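Local coordinates for cyclase (Streptomyces sp. R1128, PDB 3TFZ), which is an aromatase/cyclase of the R1128 polyketide pathway, with a helix-grip fold, that probably folds, cyclises and aromatises the nascent polyketide chain, at residues A17-E22 and R159-A164; V40-E45 and Q50-H55; V56-A59 and T64-S67. All coordinates share one frame; numbering follows the deposited sequence.

Contact 1: residues A17-E22 and R159-A164; sequences ADLVWE and RRVRAA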
ATOM      1  N   ALA A  17     -13.419  -5.160  10.150  1.00 16.03           N
ATOM      2  CA  ALA A  17     -12.298  -4.366  10.679  1.00 15.44           C
ATOM      3  C   ALA A  17     -12.058  -4.721  12.114  1.00 16.15           C
ATOM      4  O   ALA A  17     -10.948  -4.747  12.537  1.00 19.11           O
ATOM      5  CB  ALA A  17     -12.560  -2.859  10.455  1.00 11.44           C
ATOM      6  N   ASP A  18     -13.092  -5.053  12.851  1.00 19.41           N
ATOM      7  CA  ASP A  18     -13.027  -5.542  14.217  1.00 22.25           C
ATOM      8  C   ASP A  18     -12.278  -6.883  14.346  1.00 22.09           C
ATOM      9  O   ASP A  18     -11.544  -7.081  15.300  1.00 23.02           O
ATOM     10  CB  ASP A  18     -14.462  -5.614  14.868  1.00 24.19           C
ATOM     11  CG  ASP A  18     -15.062  -4.216  15.140  1.00 30.25           C
ATOM     12  OD1 ASP A  18     -14.359  -3.154  14.998  1.00 39.82           O
ATOM     13  OD2 ASP A  18     -16.241  -4.114  15.486  1.00 37.54           O
ATOM     14  N   LEU A  19     -12.453  -7.805  13.398  1.00 22.58           N
ATOM     15  CA  LEU A  19     -11.703  -9.022  13.471  1.00 21.73           C
ATOM     16  C   LEU A  19     -10.184  -8.793  13.187  1.00 20.75           C
ATOM     17  O   LEU A  19      -9.248  -9.401  13.828  1.00 21.62           O
ATOM     18  CB  LEU A  19     -12.350 -10.017  12.553  1.00 23.66           C
ATOM     19  CG  LEU A  19     -11.712 -11.419  12.563  1.00 24.91           C
ATOM     20  CD1 LEU A  19     -11.775 -11.940  14.044  1.00 28.62           C
ATOM     21  CD2 LEU A  19     -12.585 -12.221  11.679  1.00 24.13           C
ATOM     22  N   VAL A  20      -9.910  -7.890  12.256  1.00 17.62           N
ATOM     23  CA  VAL A  20      -8.554  -7.506  11.967  1.00 14.37           C
ATOM     24  C   VAL A  20      -7.920  -6.835  13.173  1.00 14.84           C
ATOM     25  O   VAL A  20      -6.773  -7.016  13.409  1.00 14.44           O
ATOM     26  CB  VAL A  20      -8.528  -6.592  10.743  1.00 13.54           C
ATOM     27  CG1 VAL A  20      -7.126  -6.089  10.474  1.00 10.24           C
ATOM     28  CG2 VAL A  20      -9.071  -7.331   9.494  1.00 11.50           C
ATOM     29  N   TRP A  21      -8.673  -5.990  13.885  1.00 17.09           N
ATOM     30  CA  TRP A  21      -8.209  -5.371  15.089  1.00 17.01           C
ATOM     31  C   TRP A  21      -7.772  -6.486  16.077  1.00 18.22           C
ATOM     32  O   TRP A  21      -6.652  -6.429  16.596  1.00 17.12           O
ATOM     33  CB  TRP A  21      -9.311  -4.486  15.724  1.00 19.20           C
ATOM     34  CG  TRP A  21      -8.786  -3.961  17.067  1.00 20.30           C
ATOM     35  CD1 TRP A  21      -9.176  -4.335  18.336  1.00 21.15           C
ATOM     36  CD2 TRP A  21      -7.703  -3.037  17.223  1.00 21.04           C
ATOM     37  NE1 TRP A  21      -8.395  -3.666  19.273  1.00 21.41           N
ATOM     38  CE2 TRP A  21      -7.450  -2.911  18.608  1.00 20.75           C
ATOM     39  CE3 TRP A  21      -6.910  -2.290  16.299  1.00 22.60           C
ATOM     40  CZ2 TRP A  21      -6.439  -2.055  19.109  1.00 16.62           C
ATOM     41  CZ3 TRP A  21      -5.964  -1.477  16.769  1.00 18.03           C
ATOM     42  CH2 TRP A  21      -5.756  -1.319  18.179  1.00 19.94           C
ATOM     43  N   GLU A  22      -8.669  -7.466  16.345  1.00 18.19           N
ATOM     44  CA  GLU A  22      -8.371  -8.542  17.243  1.00 20.10           C
ATOM     45  C   GLU A  22      -7.059  -9.270  16.951  1.00 19.15           C
ATOM     46  O   GLU A  22      -6.388  -9.630  17.888  1.00 19.54           O
ATOM     47  CB  GLU A  22      -9.514  -9.547  17.341  1.00 21.89           C
ATOM     48  CG  GLU A  22     -10.779  -8.962  18.033  1.00 31.75           C
ATOM     49  CD  GLU A  22     -11.917  -9.942  18.013  1.00 44.29           C
ATOM     50  OE1 GLU A  22     -11.594 -11.160  17.830  1.00 47.86           O
ATOM     51  OE2 GLU A  22     -13.116  -9.508  18.182  1.00 49.43           O
ATOM     52  N   ARG A 159      -8.477 -16.763   7.556  1.00 16.08           N
ATOM     53  CA  ARG A 159      -8.517 -18.013   8.324  1.00 18.49           C
ATOM     54  C   ARG A 159      -9.610 -18.034   9.405  1.00 19.22           C
ATOM     55  O   ARG A 159     -10.238 -19.046   9.614  1.00 21.67           O
ATOM     56  CB  ARG A 159      -7.209 -18.043   9.089  1.00 18.05           C
ATOM     57  CG  ARG A 159      -6.775 -19.292   9.489  1.00 21.93           C
ATOM     58  CD  ARG A 159      -5.226 -19.380   9.804  1.00 22.61           C
ATOM     59  NE  ARG A 159      -4.408 -19.199   8.608  1.00 23.61           N
ATOM     60  CZ  ARG A 159      -3.317 -18.408   8.510  1.00 25.75           C
ATOM     61  NH1 ARG A 159      -2.826 -17.711   9.574  1.00 20.60           N
ATOM     62  NH2 ARG A 159      -2.674 -18.353   7.325  1.00 23.53           N
ATOM     63  N   ARG A 160      -9.709 -16.969  10.192  1.00 18.78           N
ATOM     64  CA  ARG A 160     -10.689 -16.815  11.247  1.00 22.49           C
ATOM     65  C   ARG A 160     -12.130 -16.599  10.789  1.00 23.90           C
ATOM     66  O   ARG A 160     -13.041 -17.070  11.437  1.00 27.49           O
ATOM     67  CB  ARG A 160     -10.304 -15.678  12.215  1.00 23.45           C
ATOM     68  CG  ARG A 160      -9.000 -15.945  12.884  1.00 23.34           C
ATOM     69  CD  ARG A 160      -8.892 -15.175  14.118  1.00 26.20           C
ATOM     70  NE  ARG A 160      -7.505 -15.258  14.584  1.00 29.91           N
ATOM     71  CZ  ARG A 160      -7.058 -14.767  15.751  1.00 33.80           C
ATOM     72  NH1 ARG A 160      -7.871 -14.090  16.591  1.00 33.51           N
ATOM     73  NH2 ARG A 160      -5.786 -14.942  16.070  1.00 24.23           N
ATOM     74  N   VAL A 161     -12.318 -15.840   9.715  1.00 23.97           N
ATOM     75  CA  VAL A 161     -13.563 -15.853   8.981  1.00 23.46           C
ATOM     76  C   VAL A 161     -14.001 -17.261   8.533  1.00 25.07           C
ATOM     77  O   VAL A 161     -15.213 -17.593   8.707  1.00 26.77           O
ATOM     78  CB  VAL A 161     -13.593 -14.872   7.722  1.00 24.64           C
ATOM     79  CG1 VAL A 161     -14.975 -15.044   7.009  1.00 20.50           C
ATOM     80  CG2 VAL A 161     -13.416 -13.457   8.150  1.00 22.15           C
ATOM     81  N   ARG A 162     -13.108 -18.037   7.871  1.00 21.50           N
ATOM     82  CA  ARG A 162     -13.457 -19.430   7.621  1.00 21.96           C
ATOM     83  C   ARG A 162     -13.906 -20.164   8.874  1.00 22.77           C
ATOM     84  O   ARG A 162     -14.933 -20.831   8.838  1.00 25.56           O
ATOM     85  CB  ARG A 162     -12.354 -20.249   6.917  1.00 20.90           C
ATOM     86  CG  ARG A 162     -12.080 -19.678   5.610  1.00 20.46           C
ATOM     87  CD  ARG A 162     -11.307 -20.539   4.757  1.00 25.81           C
ATOM     88  NE  ARG A 162     -10.091 -21.108   5.346  1.00 27.05           N
ATOM     89  CZ  ARG A 162      -8.855 -20.590   5.355  1.00 21.92           C
ATOM     90  NH1 ARG A 162      -8.585 -19.374   4.838  1.00 17.42           N
ATOM     91  NH2 ARG A 162      -7.893 -21.335   5.911  1.00 16.98           N
ATOM     92  N   ALA A 163     -13.114 -20.134   9.958  1.00 22.57           N
ATOM     93  CA  ALA A 163     -13.443 -20.945  11.172  1.00 22.71           C
ATOM     94  C   ALA A 163     -14.744 -20.482  11.851  1.00 24.84           C
ATOM     95  O   ALA A 163     -15.472 -21.346  12.338  1.00 28.18           O
ATOM     96  CB  ALA A 163     -12.309 -20.956  12.173  1.00 21.52           C
ATOM     97  N   ALA A 164     -15.054 -19.175  11.870  1.00 22.97           N
ATOM     98  CA  ALA A 164     -16.377 -18.679  12.383  1.00 27.33           C
ATOM     99  C   ALA A 164     -17.541 -18.946  11.450  1.00 29.39           C
ATOM    100  O   ALA A 164     -18.672 -18.992  11.873  1.00 31.99           O
ATOM    101  CB  ALA A 164     -16.363 -17.152  12.789  1.00 26.09           C
TER

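Contact 2: residues V40-E45 and Q50-H55; sequences VEILEE and QVVRLH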
ATOM      1  N   VAL A  40       7.945 -13.930  21.105  1.00 29.16           N
ATOM      2  CA  VAL A  40       7.419 -12.688  21.585  1.00 29.75           C
ATOM      3  C   VAL A  40       7.458 -12.755  23.116  1.00 32.58           C
ATOM      4  O   VAL A  40       7.132 -13.809  23.711  1.00 34.49           O
ATOM      5  CB  VAL A  40       5.910 -12.517  21.240  1.00 29.11           C
ATOM      6  CG1 VAL A  40       5.373 -11.200  21.783  1.00 26.61           C
ATOM      7  CG2 VAL A  40       5.669 -12.578  19.777  1.00 31.62           C
ATOM      8  N   GLU A  41       7.710 -11.614  23.750  1.00 30.95           N
ATOM      9  CA  GLU A  41       7.658 -11.549  25.163  1.00 32.19           C
ATOM     10  C   GLU A  41       7.152 -10.209  25.679  1.00 29.87           C
ATOM     11  O   GLU A  41       7.680  -9.200  25.270  1.00 26.67           O
ATOM     12  CB  GLU A  41       9.076 -11.751  25.581  1.00 35.40           C
ATOM     13  CG  GLU A  41       9.342 -11.879  27.002  1.00 44.92           C
ATOM     14  CD  GLU A  41      10.849 -11.959  27.159  1.00 58.78           C
ATOM     15  OE1 GLU A  41      11.312 -11.731  28.356  1.00 57.59           O
ATOM     16  OE2 GLU A  41      11.507 -12.216  26.027  1.00 58.32           O
ATOM     17  N   ILE A  42       6.212 -10.217  26.648  1.00 30.36           N
ATOM     18  CA  ILE A  42       5.577  -9.004  27.100  1.00 29.33           C
ATOM     19  C   ILE A  42       6.323  -8.538  28.254  1.00 32.02           C
ATOM     20  O   ILE A  42       6.423  -9.219  29.267  1.00 35.99           O
ATOM     21  CB  ILE A  42       4.064  -9.163  27.402  1.00 30.23           C
ATOM     22  CG1 ILE A  42       3.290  -9.508  26.087  1.00 30.17           C
ATOM     23  CG2 ILE A  42       3.477  -7.883  27.903  1.00 29.21           C
ATOM     24  CD1 ILE A  42       1.736  -9.709  26.273  1.00 35.03           C
ATOM     25  N   LEU A  43       6.873  -7.341  28.154  1.00 32.14           N
ATOM     26  CA  LEU A  43       7.654  -6.826  29.291  1.00 34.12           C
ATOM     27  C   LEU A  43       6.804  -5.942  30.195  1.00 35.13           C
ATOM     28  O   LEU A  43       7.045  -5.838  31.413  1.00 38.44           O
ATOM     29  CB  LEU A  43       8.901  -6.073  28.777  1.00 34.82           C
ATOM     30  CG  LEU A  43      10.346  -6.553  28.417  1.00 36.35           C
ATOM     31  CD1 LEU A  43      10.638  -8.070  28.318  1.00 30.55           C
ATOM     32  CD2 LEU A  43      10.845  -5.786  27.216  1.00 26.89           C
ATOM     33  N   GLU A  44       5.809  -5.299  29.610  1.00 34.05           N
ATOM     34  CA  GLU A  44       5.018  -4.259  30.285  1.00 36.84           C
ATOM     35  C   GLU A  44       3.732  -4.136  29.498  1.00 33.60           C
ATOM     36  O   GLU A  44       3.729  -4.225  28.284  1.00 32.19           O
ATOM     37  CB  GLU A  44       5.835  -2.957  30.383  1.00 38.23           C
ATOM     38  CG  GLU A  44       5.479  -1.852  31.423  1.00 49.95           C
ATOM     39  CD  GLU A  44       6.004  -0.406  30.928  1.00 60.81           C
ATOM     40  OE1 GLU A  44       7.139  -0.340  30.393  1.00 64.34           O
ATOM     41  OE2 GLU A  44       5.311   0.662  31.025  1.00 63.01           O
ATOM     42  N   GLU A  45       2.637  -3.994  30.201  1.00 36.54           N
ATOM     43  CA  GLU A  45       1.297  -4.068  29.666  1.00 37.94           C
ATOM     44  C   GLU A  45       0.281  -3.391  30.604  1.00 40.30           C
ATOM     45  O   GLU A  45       0.268  -3.624  31.768  1.00 42.31           O
ATOM     46  CB  GLU A  45       0.850  -5.517  29.471  1.00 39.01           C
ATOM     47  CG  GLU A  45       0.256  -5.677  28.075  1.00 42.26           C
ATOM     48  CD  GLU A  45      -0.670  -6.873  27.966  1.00 48.30           C
ATOM     49  OE1 GLU A  45      -0.549  -7.821  28.844  1.00 51.68           O
ATOM     50  OE2 GLU A  45      -1.523  -6.803  27.017  1.00 44.98           O
ATOM     51  N   GLN A  50       1.358  -1.862  25.235  1.00 18.69           N
ATOM     52  CA  GLN A  50       2.156  -3.054  25.443  1.00 20.69           C
ATOM     53  C   GLN A  50       3.632  -2.715  25.114  1.00 22.72           C
ATOM     54  O   GLN A  50       3.918  -2.101  24.082  1.00 20.56           O
ATOM     55  CB  GLN A  50       1.788  -4.143  24.421  1.00 19.93           C
ATOM     56  CG  GLN A  50       0.466  -4.844  24.625  1.00 22.55           C
ATOM     57  CD  GLN A  50      -0.058  -5.461  23.382  1.00 21.58           C
ATOM     58  OE1 GLN A  50       0.504  -5.208  22.305  1.00 24.59           O
ATOM     59  NE2 GLN A  50      -1.148  -6.288  23.491  1.00 17.58           N
ATOM     60  N   VAL A  51       4.562  -3.116  25.996  1.00 25.42           N
ATOM     61  CA  VAL A  51       5.962  -3.099  25.640  1.00 25.36           C
ATOM     62  C   VAL A  51       6.383  -4.551  25.448  1.00 26.28           C
ATOM     63  O   VAL A  51       6.174  -5.447  26.308  1.00 27.14           O
ATOM     64  CB  VAL A  51       6.875  -2.350  26.684  1.00 27.97           C
ATOM     65  CG1 VAL A  51       8.348  -2.283  26.208  1.00 25.33           C
ATOM     66  CG2 VAL A  51       6.370  -0.960  26.967  1.00 27.08           C
ATOM     67  N   VAL A  52       7.097  -4.777  24.361  1.00 25.87           N
ATOM     68  CA  VAL A  52       7.183  -6.147  23.873  1.00 25.83           C
ATOM     69  C   VAL A  52       8.573  -6.415  23.316  1.00 25.60           C
ATOM     70  O   VAL A  52       9.095  -5.683  22.486  1.00 24.44           O
ATOM     71  CB  VAL A  52       5.932  -6.488  22.874  1.00 22.53           C
ATOM     72  CG1 VAL A  52       6.359  -6.506  21.497  1.00 25.75           C
ATOM     73  CG2 VAL A  52       5.371  -7.789  23.120  1.00 24.74           C
ATOM     74  N   ARG A  53       9.158  -7.492  23.794  1.00 26.12           N
ATOM     75  CA  ARG A  53      10.403  -8.003  23.257  1.00 27.26           C
ATOM     76  C   ARG A  53      10.196  -9.064  22.124  1.00 24.56           C
ATOM     77  O   ARG A  53       9.436  -9.958  22.280  1.00 21.94           O
ATOM     78  CB  ARG A  53      11.213  -8.544  24.409  1.00 30.23           C
ATOM     79  CG  ARG A  53      12.391  -9.300  24.003  1.00 35.59           C
ATOM     80  CD  ARG A  53      13.060  -8.527  22.994  1.00 36.85           C
ATOM     81  NE  ARG A  53      14.520  -8.681  23.045  1.00 45.95           N
ATOM     82  CZ  ARG A  53      15.248  -8.466  24.121  1.00 46.59           C
ATOM     83  NH1 ARG A  53      14.600  -8.234  25.259  1.00 45.76           N
ATOM     84  NH2 ARG A  53      16.595  -8.568  24.060  1.00 51.27           N
ATOM     85  N   LEU A  54      10.859  -8.892  20.973  1.00 25.30           N
ATOM     86  CA  LEU A  54      10.603  -9.709  19.766  1.00 25.06           C
ATOM     87  C   LEU A  54      11.882 -10.313  19.233  1.00 25.15           C
ATOM     88  O   LEU A  54      12.845  -9.638  19.051  1.00 28.17           O
ATOM     89  CB  LEU A  54       9.915  -8.861  18.683  1.00 23.69           C
ATOM     90  CG  LEU A  54       8.461  -8.399  18.968  1.00 29.11           C
ATOM     91  CD1 LEU A  54       8.085  -7.040  18.423  1.00 26.91           C
ATOM     92  CD2 LEU A  54       7.487  -9.433  18.441  1.00 33.05           C
ATOM     93  N   HIS A  55      11.865 -11.591  18.937  1.00 26.46           N
ATOM     94  CA  HIS A  55      12.939 -12.323  18.165  1.00 29.09           C
ATOM     95  C   HIS A  55      12.368 -12.628  16.779  1.00 28.17           C
ATOM     96  O   HIS A  55      11.370 -13.307  16.670  1.00 25.17           O
ATOM     97  CB  HIS A  55      13.449 -13.639  18.896  1.00 31.71           C
ATOM     98  CG  HIS A  55      13.983 -13.375  20.271  1.00 35.37           C
ATOM     99  ND1 HIS A  55      13.180 -12.897  21.303  1.00 37.38           N
ATOM    100  CD2 HIS A  55      15.254 -13.384  20.748  1.00 42.04           C
ATOM    101  CE1 HIS A  55      13.948 -12.663  22.360  1.00 42.99           C
ATOM    102  NE2 HIS A  55      15.201 -12.972  22.061  1.00 40.72           N
TER

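Contact 3: residues V56-A59 and T64-S67; sequences VDVA and TWTS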
ATOM      1  N   VAL A  56      13.051 -12.108  15.754  1.00 29.73           N
ATOM      2  CA  VAL A  56      12.582 -12.077  14.356  1.00 29.59           C
ATOM      3  C   VAL A  56      13.778 -12.395  13.438  1.00 34.17           C
ATOM      4  O   VAL A  56      14.763 -11.662  13.460  1.00 33.01           O
ATOM      5  CB  VAL A  56      11.967 -10.728  13.950  1.00 26.85           C
ATOM      6  CG1 VAL A  56      11.429 -10.746  12.487  1.00 21.54           C
ATOM      7  CG2 VAL A  56      10.842 -10.253  14.991  1.00 24.38           C
ATOM      8  N   ASP A  57      13.706 -13.472  12.630  1.00 37.16           N
ATOM      9  CA  ASP A  57      14.738 -13.558  11.591  1.00 43.38           C
ATOM     10  C   ASP A  57      14.624 -12.549  10.441  1.00 42.18           C
ATOM     11  O   ASP A  57      13.607 -12.452   9.773  1.00 40.49           O
ATOM     12  CB  ASP A  57      15.050 -14.995  11.122  1.00 49.10           C
ATOM     13  CG  ASP A  57      13.863 -15.834  11.112  1.00 52.26           C
ATOM     14  OD1 ASP A  57      12.961 -15.463  10.331  1.00 60.00           O
ATOM     15  OD2 ASP A  57      13.822 -16.818  11.898  1.00 58.70           O
ATOM     16  N   VAL A  58      15.677 -11.755  10.279  1.00 44.20           N
ATOM     17  CA  VAL A  58      15.805 -10.871   9.084  1.00 46.30           C
ATOM     18  C   VAL A  58      16.998 -11.273   8.222  1.00 48.93           C
ATOM     19  O   VAL A  58      18.115 -11.377   8.699  1.00 52.13           O
ATOM     20  CB  VAL A  58      15.733  -9.317   9.384  1.00 43.64           C
ATOM     21  CG1 VAL A  58      15.086  -9.065  10.710  1.00 40.35           C
ATOM     22  CG2 VAL A  58      17.089  -8.675   9.270  1.00 47.33           C
ATOM     23  N   ALA A  59      16.733 -11.553   6.955  1.00 50.92           N
ATOM     24  CA  ALA A  59      17.793 -12.018   6.011  1.00 54.61           C
ATOM     25  C   ALA A  59      18.491 -13.231   6.583  1.00 56.19           C
ATOM     26  O   ALA A  59      17.864 -14.163   7.030  1.00 55.47           O
ATOM     27  CB  ALA A  59      18.794 -10.902   5.687  1.00 55.45           C
ATOM     28  N   THR A  64      16.864  -9.081  17.407  1.00 37.64           N
ATOM     29  CA  THR A  64      16.148  -8.858  18.602  1.00 35.80           C
ATOM     30  C   THR A  64      15.806  -7.354  18.675  1.00 33.47           C
ATOM     31  O   THR A  64      16.635  -6.529  18.394  1.00 33.62           O
ATOM     32  CB  THR A  64      16.895  -9.451  19.813  1.00 36.94           C
ATOM     33  OG1 THR A  64      15.960  -9.598  20.851  1.00 40.37           O
ATOM     34  CG2 THR A  64      17.941  -8.539  20.327  1.00 41.02           C
ATOM     35  N   TRP A  65      14.560  -7.019  19.004  1.00 31.10           N
ATOM     36  CA  TRP A  65      14.219  -5.658  19.333  1.00 29.61           C
ATOM     37  C   TRP A  65      13.066  -5.607  20.315  1.00 28.10           C
ATOM     38  O   TRP A  65      12.385  -6.609  20.606  1.00 27.49           O
ATOM     39  CB  TRP A  65      13.931  -4.780  18.063  1.00 29.42           C
ATOM     40  CG  TRP A  65      12.808  -5.235  17.240  1.00 30.10           C
ATOM     41  CD1 TRP A  65      11.461  -5.145  17.545  1.00 28.19           C
ATOM     42  CD2 TRP A  65      12.890  -5.944  15.973  1.00 31.43           C
ATOM     43  NE1 TRP A  65      10.701  -5.745  16.541  1.00 27.29           N
ATOM     44  CE2 TRP A  65      11.535  -6.246  15.574  1.00 28.56           C
ATOM     45  CE3 TRP A  65      13.964  -6.348  15.142  1.00 29.19           C
ATOM     46  CZ2 TRP A  65      11.227  -6.845  14.347  1.00 30.45           C
ATOM     47  CZ3 TRP A  65      13.655  -7.006  13.935  1.00 30.38           C
ATOM     48  CH2 TRP A  65      12.299  -7.237  13.542  1.00 31.61           C
ATOM     49  N   THR A  66      12.858  -4.395  20.819  1.00 27.29           N
ATOM     50  CA  THR A  66      11.849  -4.056  21.803  1.00 23.71           C
ATOM     51  C   THR A  66      10.988  -2.908  21.263  1.00 21.60           C
ATOM     52  O   THR A  66      11.529  -1.902  20.962  1.00 17.98           O
ATOM     53  CB  THR A  66      12.554  -3.588  23.091  1.00 24.69           C
ATOM     54  OG1 THR A  66      13.011  -4.735  23.775  1.00 26.94           O
ATOM     55  CG2 THR A  66      11.607  -2.866  24.018  1.00 23.34           C
ATOM     56  N   SER A  67       9.664  -3.071  21.184  1.00 20.46           N
ATOM     57  CA  SER A  67       8.817  -1.924  20.877  1.00 22.54           C
ATOM     58  C   SER A  67       7.779  -1.617  21.860  1.00 21.74           C
ATOM     59  O   SER A  67       7.206  -2.528  22.530  1.00 21.84           O
ATOM     60  CB  SER A  67       8.077  -2.061  19.537  1.00 20.42           C
ATOM     61  OG  SER A  67       7.564  -3.328  19.558  1.00 29.07           O
TER

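Contact 1: residues A17-E22 and R159-A164
Arg160, whose CB rests 4.2 Å from Leu19 CD2, sends its NE into a salt bridge with Glu156, one turn earlier on the same helix. NE is thus held within its own helix, and the aliphatic root of the side chain meets helix 17-25. From CG to NE the chain is extended, carrying the guanidinium past the leucine. Glu22, on the turn after Leu19, approaches this charge without bonding to it: Glu22 OE1 stays 4.9 Å from Arg160 NH1, so any attraction is probably modest. The closest apolar touch is Leu19 CD2 against Val161 CG2, at 3.8 Å. Leu19 has CG anti to its backbone N (chi1 -177°), which sends the branched end toward helix 131-164. Val161 offers the methyl that lies beside its own backbone N, and the two side chains meet at a slant. No hydrogen bond spans the contact, and with the nearest CA atoms, those of Leu19 and Arg160, 8.2 Å apart, one leucine does most of the bridging. This small surface contact brings the last turns of the long C-terminal helix against a short N-terminal one, as in the helix-grip fold of Bet v 1-like proteins.

Contact 2: residues V40-E45 and Q50-H55
This is an antiparallel strand pairing inside a beta hairpin, at the edge of the sheet where strand 37-46 is the outermost within the chain and strand 49-58 its neighbour. Glu41 and Arg53 form a hydrogen-bonded pair: Arg53 N gives to Glu41 O at 2.7 Å, and Glu41 N returns a bond to Arg53 O at 2.8 Å. Further on, Leu43 and Glu44 both face Val51. Leu43 N reaches Val51 O at 2.7 Å, the Glu44 N bond to the same oxygen is weak, and Val51 N closes the pair on Glu44 O with a nearly straight bond (169° at the hydrogen). On one face Val40 turns CG1 anti to its backbone N (chi1 179°), which puts Val40 CG1 3.7 Å from Val52 CG2 and Val40 CG2 alongside Leu54 CD2; Val40 also touches Tyr30 and Ala31 of helix 30-33. Farther along this face Glu45 CG packs on Gln50 CG at 3.6 Å, with the amide held elsewhere, by Arg69 and the carbonyl of Ala25. The other face carries Glu41 beside Arg53. Their carboxylate and guanidinium planes are almost parallel, yet Glu41 OE2 is 3.7 Å from Arg53 CG and the guanidinium turns to Thr64, so the pair touches through the arginine's aliphatic part. The extra residue in strand 37-46 makes this a classic beta bulge in an edge hairpin of the helix-grip sheet.

Contact 3: residues V56-A59 and T64-S67
Trp65 lays the six-membered part of its indole beside Val56 and Val58, and the two valines meet it differently. Val56 comes in at a slant, with CG2 3.5 Å from Trp65 CZ2 and CB equally close to Trp65 CH2, so the branch point as well as the methyl presses on the far corner of the ring. Val58 approaches at the edge, near the ring plane, its CG1 standing 4.1 Å from Trp65 CZ3. The indole is sent this way by its first torsion: CG sits between the backbone N and the carbonyl carbon (chi1 61°), the crowded position, from which the benzo part reaches Val56 and Val58. The backbones do not pair here, because Trp65 bonds to Leu54 and Val56 to Asn63; the nearest CA atoms, those of Val56 and Thr64, are 6.4 Å apart. The contact is therefore a diagonal one across the beta hairpin of strands 49-58 and 61-72, within the curved antiparallel sheet of the helix-grip fold. Val56 is backed by Pro36 as well. On the five-membered part of the indole, NE1 donates to an oxygen of a bound 3-cyclohexyl-1-propylsulfonic acid, probably a crystallisation component, and Ser67 OG is hydrogen-bonded to another oxygen of that molecule, which may mark a pocket.

How the contacts relate
Contacts 2 and 3 follow one another along the chain, and both are nested inside the long loop that contact 1 closes. They share strand 49-58, the middle of three neighbouring strands, and their centres lie about 12 Å apart. Direct bonds join them: Leu54 N to Trp65 O and Arg53 NE to Thr64 OG1, each 2.8 Å. The 3-cyclohexyl-1-propylsulfonic acid approaches both Leu54 and Trp65, which is consistent with the two hairpins lining one pocket. Contact 1 stands apart, its centre about 23 Å from contact 2 and 26 Å from contact 3, across the chain's centre from the latter, where the C-terminal helix reaches helix 17-25.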